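Local coordinates for protein peptide chain release factor subunit 1 (Aeropyrum pernix, PDB 3AGK) that probably directs the termination of translation at the stop codons UAA, UAG and UGA, acting as the archaeal class 1 release factor, at residues V148-A153 and F198-V202; E170-P174 and I191-V195. One frame throughout, in Å; residues are numbered along the deposited sequence.

Interaction 1: residues V148-A153 and F198-V202; sequences VERDQA and FFKKV
Residues 148-153 form the tip of a beta hairpin, and residues 198-202 are a turn and a half of helix lying beside it. The nearest CA pairs are Asp-151 with Phe-198 (6.8 Å) and Ala-153 with Val-202 (6.9 Å). Val-148 is extended, and its CG1 touches Phe-199 CE1 at 3.5 Å. Glu-149 to Gln-152 make a type I turn. Glu-149 N donates to Gln-152 O (2.7 Å). Glu-149 O lies at the edge of both rings, 3.4 Å from Phe-198 CE2 and 3.6 Å from Phe-199 CE1. This is an alpha/beta packing in the central domain of the eRF1 family: helix 188-215 meets the turn joining strands 142-149 and 152-159 of the mixed sheet. The t rotamer of Phe-198 lays its ring against the turn backbone, with CD2 3.3 Å from Arg-150 O and Asp-151 C over one face. These contacts are packing; no hydrogen bond crosses. Ala-153 CB points toward the helix and meets Phe-198 CZ (3.9 Å) and Val-202 CG2 (3.8 Å).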
loop_
_atom_site.group_PDB
_atom_site.type_symbol
_atom_site.label_atom_id
_atom_site.label_comp_id
_atom_site.label_asym_id
_atom_site.label_seq_id
_atom_site.Cartn_x
_atom_site.Cartn_y
_atom_site.Cartn_z
ATOM N N VAL A 148 -18.914 2.428 12.001
ATOM C CA VAL A 148 -19.280 2.184 13.387
ATOM C C VAL A 148 -20.751 1.865 13.525
ATOM O O VAL A 148 -21.606 2.554 12.959
ATOM C CB VAL A 148 -19.040 3.404 14.304
ATOM C CG1 VAL A 148 -19.095 2.948 15.769
ATOM C CG2 VAL A 148 -17.723 4.071 14.005
ATOM N N GLU A 149 -21.027 0.826 14.297
ATOM C CA GLU A 149 -22.362 0.533 14.775
ATOM C C GLU A 149 -22.232 0.294 16.267
ATOM O O GLU A 149 -21.133 0.055 16.771
ATOM C CB GLU A 149 -22.910 -0.733 14.123
ATOM C CG GLU A 149 -23.471 -0.523 12.747
ATOM C CD GLU A 149 -24.103 -1.782 12.186
ATOM O OE1 GLU A 149 -25.276 -2.063 12.526
ATOM O OE2 GLU A 149 -23.430 -2.483 11.402
ATOM N N ARG A 150 -23.353 0.347 16.969
ATOM C CA ARG A 150 -23.369 0.136 18.418
ATOM C C ARG A 150 -22.662 -1.157 18.816
ATOM O O ARG A 150 -22.038 -1.231 19.879
ATOM C CB ARG A 150 -24.811 0.079 18.913
ATOM C CG ARG A 150 -25.485 -1.249 18.597
ATOM C CD ARG A 150 -26.999 -1.140 18.557
ATOM N NE ARG A 150 -27.579 -0.994 19.887
ATOM C CZ ARG A 150 -28.500 -1.808 20.398
ATOM N NH1 ARG A 150 -28.957 -2.834 19.693
ATOM N NH2 ARG A 150 -28.965 -1.594 21.617
ATOM N N ASP A 151 -22.760 -2.184 17.975
ATOM C CA ASP A 151 -22.230 -3.500 18.346
ATOM C C ASP A 151 -21.344 -4.136 17.271
ATOM O O ASP A 151 -21.109 -5.354 17.293
ATOM C CB ASP A 151 -23.387 -4.451 18.670
ATOM C CG ASP A 151 -24.175 -4.820 17.436
ATOM O OD1 ASP A 151 -24.012 -4.125 16.412
ATOM O OD2 ASP A 151 -24.945 -5.792 17.477
ATOM N N GLN A 152 -20.847 -3.326 16.335
ATOM C CA GLN A 152 -20.034 -3.849 15.235
ATOM C C GLN A 152 -19.288 -2.729 14.498
ATOM O O GLN A 152 -19.795 -1.620 14.368
ATOM C CB GLN A 152 -20.939 -4.597 14.268
ATOM C CG GLN A 152 -20.243 -5.362 13.178
ATOM C CD GLN A 152 -21.245 -6.032 12.251
ATOM O OE1 GLN A 152 -20.868 -6.698 11.294
ATOM N NE2 GLN A 152 -22.531 -5.845 12.529
ATOM N N ALA A 153 -18.083 -3.022 14.022
ATOM C CA ALA A 153 -17.257 -2.000 13.397
ATOM C C ALA A 153 -16.314 -2.575 12.344
ATOM O O ALA A 153 -15.963 -3.742 12.397
ATOM C CB ALA A 153 -16.467 -1.237 14.448
ATOM N N PHE A 198 -17.561 -1.065 23.937
ATOM C CA PHE A 198 -17.291 -1.383 22.540
ATOM C C PHE A 198 -16.642 -0.186 21.784
ATOM O O PHE A 198 -15.684 -0.361 21.021
ATOM C CB PHE A 198 -18.553 -1.902 21.822
ATOM C CG PHE A 198 -18.307 -2.272 20.381
ATOM C CD1 PHE A 198 -17.536 -3.390 20.060
ATOM C CD2 PHE A 198 -18.809 -1.472 19.340
ATOM C CE1 PHE A 198 -17.286 -3.719 18.741
ATOM C CE2 PHE A 198 -18.572 -1.791 18.005
ATOM C CZ PHE A 198 -17.804 -2.913 17.700
ATOM N N PHE A 199 -17.139 1.026 22.021
ATOM C CA PHE A 199 -16.593 2.206 21.346
ATOM C C PHE A 199 -15.155 2.467 21.735
ATOM O O PHE A 199 -14.381 2.976 20.927
ATOM C CB PHE A 199 -17.439 3.451 21.617
ATOM C CG PHE A 199 -18.710 3.497 20.824
ATOM C CD1 PHE A 199 -18.957 2.546 19.822
ATOM C CD2 PHE A 199 -19.660 4.475 21.071
ATOM C CE1 PHE A 199 -20.135 2.575 19.089
ATOM C CE2 PHE A 199 -20.848 4.513 20.338
ATOM C CZ PHE A 199 -21.080 3.559 19.333
ATOM N N LYS A 200 -14.797 2.128 22.973
ATOM C CA LYS A 200 -13.414 2.257 23.417
ATOM C C LYS A 200 -12.523 1.234 22.733
ATOM O O LYS A 200 -11.402 1.550 22.357
ATOM C CB LYS A 200 -13.291 2.126 24.947
ATOM C CG LYS A 200 -13.625 3.416 25.703
ATOM C CD LYS A 200 -13.928 3.164 27.197
ATOM C CE LYS A 200 -14.432 4.448 27.857
ATOM N NZ LYS A 200 -14.775 4.293 29.300
ATOM N N LYS A 201 -13.015 0.006 22.605
ATOM C CA LYS A 201 -12.314 -1.020 21.841
ATOM C C LYS A 201 -12.095 -0.555 20.378
ATOM O O LYS A 201 -10.986 -0.609 19.865
ATOM C CB LYS A 201 -13.102 -2.331 21.880
ATOM C CG LYS A 201 -12.332 -3.565 21.422
ATOM C CD LYS A 201 -13.253 -4.793 21.325
ATOM C CE LYS A 201 -14.336 -4.776 22.412
ATOM N NZ LYS A 201 -15.451 -5.763 22.175
ATOM N N VAL A 202 -13.157 -0.092 19.721
ATOM C CA VAL A 202 -13.056 0.418 18.353
ATOM C C VAL A 202 -12.070 1.577 18.289
ATOM O O VAL A 202 -11.186 1.607 17.425
ATOM C CB VAL A 202 -14.431 0.865 17.825
ATOM C CG1 VAL A 202 -14.339 1.408 16.353
ATOM C CG2 VAL A 202 -15.412 -0.298 17.922
#

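Interaction 2: residues E170-P174 and I191-V195; sequences EGFVP and IEQMV
Met-194, Val-173 and Ile-191 bury the most surface here. Residues 171-174 continue from the end of strand 162-170 as an irregular, largely extended chain. Residues 191-195 are helical, with Val-195 N hydrogen-bonded to Ile-191 O at 2.9 Å. The closest CA pair is Val-173 and Ile-191, at 6.2 Å. Met-194 points its CB toward the loop. Its m, t, p rotamer carries CE to the edge of the Phe-172 ring, 3.2 Å from CD2, and to a tight 3.0 Å from Phe-172 O. Met-194 SD lies 4.0 Å from Pro-174 CD. Val-173 is the buried residue of the group. Its CG1 meets Ile-191 CG2 at 3.7 Å, and its CG2 meets Val-195 CG2 at 4.0 Å. Ile-191 has both chi angles in m, which brings CD1 to 3.5 Å from Pro-174 CD. The loop continues into the unmodelled residues 175-186, which include the GGQ motif of this release factor family. The contact thus lies at the base of that loop, which is probably mobile in the crystal. No hydrogen bond or salt bridge crosses it, so the loop meets the helix through apolar packing, and nothing polar fixes its register on it.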
loop_
_atom_site.group_PDB
_atom_site.type_symbol
_atom_site.label_atom_id
_atom_site.label_comp_id
_atom_site.label_asym_id
_atom_site.label_seq_id
_atom_site.Cartn_x
_atom_site.Cartn_y
_atom_site.Cartn_z
ATOM N N GLU A 170 -16.593 -6.950 16.729
ATOM C CA GLU A 170 -17.954 -7.196 17.194
ATOM C C GLU A 170 -18.040 -6.992 18.701
ATOM O O GLU A 170 -17.065 -7.224 19.432
ATOM C CB GLU A 170 -18.367 -8.644 16.939
ATOM C CG GLU A 170 -18.108 -9.166 15.561
ATOM C CD GLU A 170 -19.150 -10.189 15.155
ATOM O OE1 GLU A 170 -18.968 -11.390 15.465
ATOM O OE2 GLU A 170 -20.161 -9.780 14.538
ATOM N N GLY A 171 -19.226 -6.607 19.159
ATOM C CA GLY A 171 -19.513 -6.487 20.572
ATOM C C GLY A 171 -20.869 -7.086 20.895
ATOM O O GLY A 171 -21.711 -7.278 20.010
ATOM N N PHE A 172 -21.077 -7.399 22.170
ATOM C CA PHE A 172 -22.387 -7.839 22.623
ATOM C C PHE A 172 -23.175 -6.636 23.123
ATOM O O PHE A 172 -22.680 -5.855 23.940
ATOM C CB PHE A 172 -22.268 -8.890 23.725
ATOM C CG PHE A 172 -23.595 -9.406 24.207
ATOM C CD1 PHE A 172 -24.372 -10.220 23.397
ATOM C CD2 PHE A 172 -24.073 -9.061 25.453
ATOM C CE1 PHE A 172 -25.594 -10.686 23.826
ATOM C CE2 PHE A 172 -25.295 -9.533 25.896
ATOM C CZ PHE A 172 -26.059 -10.341 25.075
ATOM N N VAL A 173 -24.395 -6.487 22.618
ATOM C CA VAL A 173 -25.265 -5.378 22.984
ATOM C C VAL A 173 -26.699 -5.791 22.694
ATOM O O VAL A 173 -27.182 -5.613 21.577
ATOM C CB VAL A 173 -24.953 -4.087 22.150
ATOM C CG1 VAL A 173 -26.050 -3.051 22.326
ATOM C CG2 VAL A 173 -23.592 -3.491 22.510
ATOM N N PRO A 174 -27.382 -6.362 23.689
ATOM C CA PRO A 174 -28.795 -6.723 23.532
ATOM C C PRO A 174 -29.621 -5.551 22.991
ATOM O O PRO A 174 -30.807 -5.718 22.697
ATOM C CB PRO A 174 -29.227 -7.049 24.958
ATOM C CG PRO A 174 -27.985 -7.478 25.632
ATOM C CD PRO A 174 -26.875 -6.672 25.033
ATOM N N ILE A 191 -26.870 -1.250 28.900
ATOM C CA ILE A 191 -26.599 -1.233 27.466
ATOM C C ILE A 191 -25.713 -0.045 27.059
ATOM O O ILE A 191 -24.822 -0.183 26.220
ATOM C CB ILE A 191 -27.891 -1.226 26.636
ATOM C CG1 ILE A 191 -28.737 -2.451 26.968
ATOM C CG2 ILE A 191 -27.556 -1.246 25.161
ATOM C CD1 ILE A 191 -28.074 -3.755 26.579
ATOM N N GLU A 192 -25.956 1.116 27.658
ATOM C CA GLU A 192 -25.161 2.302 27.350
ATOM C C GLU A 192 -23.714 2.050 27.735
ATOM O O GLU A 192 -22.785 2.367 26.996
ATOM C CB GLU A 192 -25.702 3.513 28.103
ATOM C CG GLU A 192 -25.355 4.850 27.493
ATOM C CD GLU A 192 -26.251 5.962 28.010
ATOM O OE1 GLU A 192 -27.379 5.657 28.466
ATOM O OE2 GLU A 192 -25.832 7.141 27.951
ATOM N N GLN A 193 -23.524 1.460 28.903
ATOM C CA GLN A 193 -22.188 1.150 29.351
ATOM C C GLN A 193 -21.545 0.127 28.423
ATOM O O GLN A 193 -20.354 0.197 28.147
ATOM C CB GLN A 193 -22.214 0.624 30.788
ATOM C CG GLN A 193 -20.872 0.123 31.237
ATOM C CD GLN A 193 -20.765 -0.011 32.742
ATOM O OE1 GLN A 193 -19.713 -0.383 33.256
ATOM N NE2 GLN A 193 -21.849 0.297 33.456
ATOM N N MET A 194 -22.329 -0.835 27.947
ATOM C CA MET A 194 -21.786 -1.858 27.057
ATOM C C MET A 194 -21.337 -1.236 25.731
ATOM O O MET A 194 -20.239 -1.521 25.240
ATOM C CB MET A 194 -22.801 -2.974 26.804
ATOM C CG MET A 194 -23.154 -3.785 28.060
ATOM S SD MET A 194 -24.332 -5.116 27.741
ATOM C CE MET A 194 -23.296 -6.260 26.833
ATOM N N VAL A 195 -22.181 -0.384 25.157
ATOM C CA VAL A 195 -21.820 0.314 23.914
ATOM C C VAL A 195 -20.566 1.166 24.117
ATOM O O VAL A 195 -19.674 1.204 23.267
ATOM C CB VAL A 195 -22.970 1.201 23.425
ATOM C CG1 VAL A 195 -22.582 1.910 22.139
ATOM C CG2 VAL A 195 -24.216 0.370 23.222
#

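Both contacts belong to the central eRF1 domain, and their centres are about 8 Å apart. They share helix 188-215: interaction 2 uses residues 191-195, and interaction 1 residues 198-202. Along the chain the order is 148-153, 170-174, 191-195, 198-202, so interaction 2 falls between the two halves of interaction 1. The contacts touch directly. Asp-151 O and Gly-171 N are 2.9 Å apart, a probable hydrogen bond, and Phe-198 CE1 packs 3.4 Å from Glu-170 C. The hairpin turn and the chain leaving strand 162-170 therefore pack side by side against successive turns of one helix. Both lie beside the unmodelled, probably mobile loop bearing the GGQ motif, which in this family acts at the ribosomal peptidyl-transferase centre.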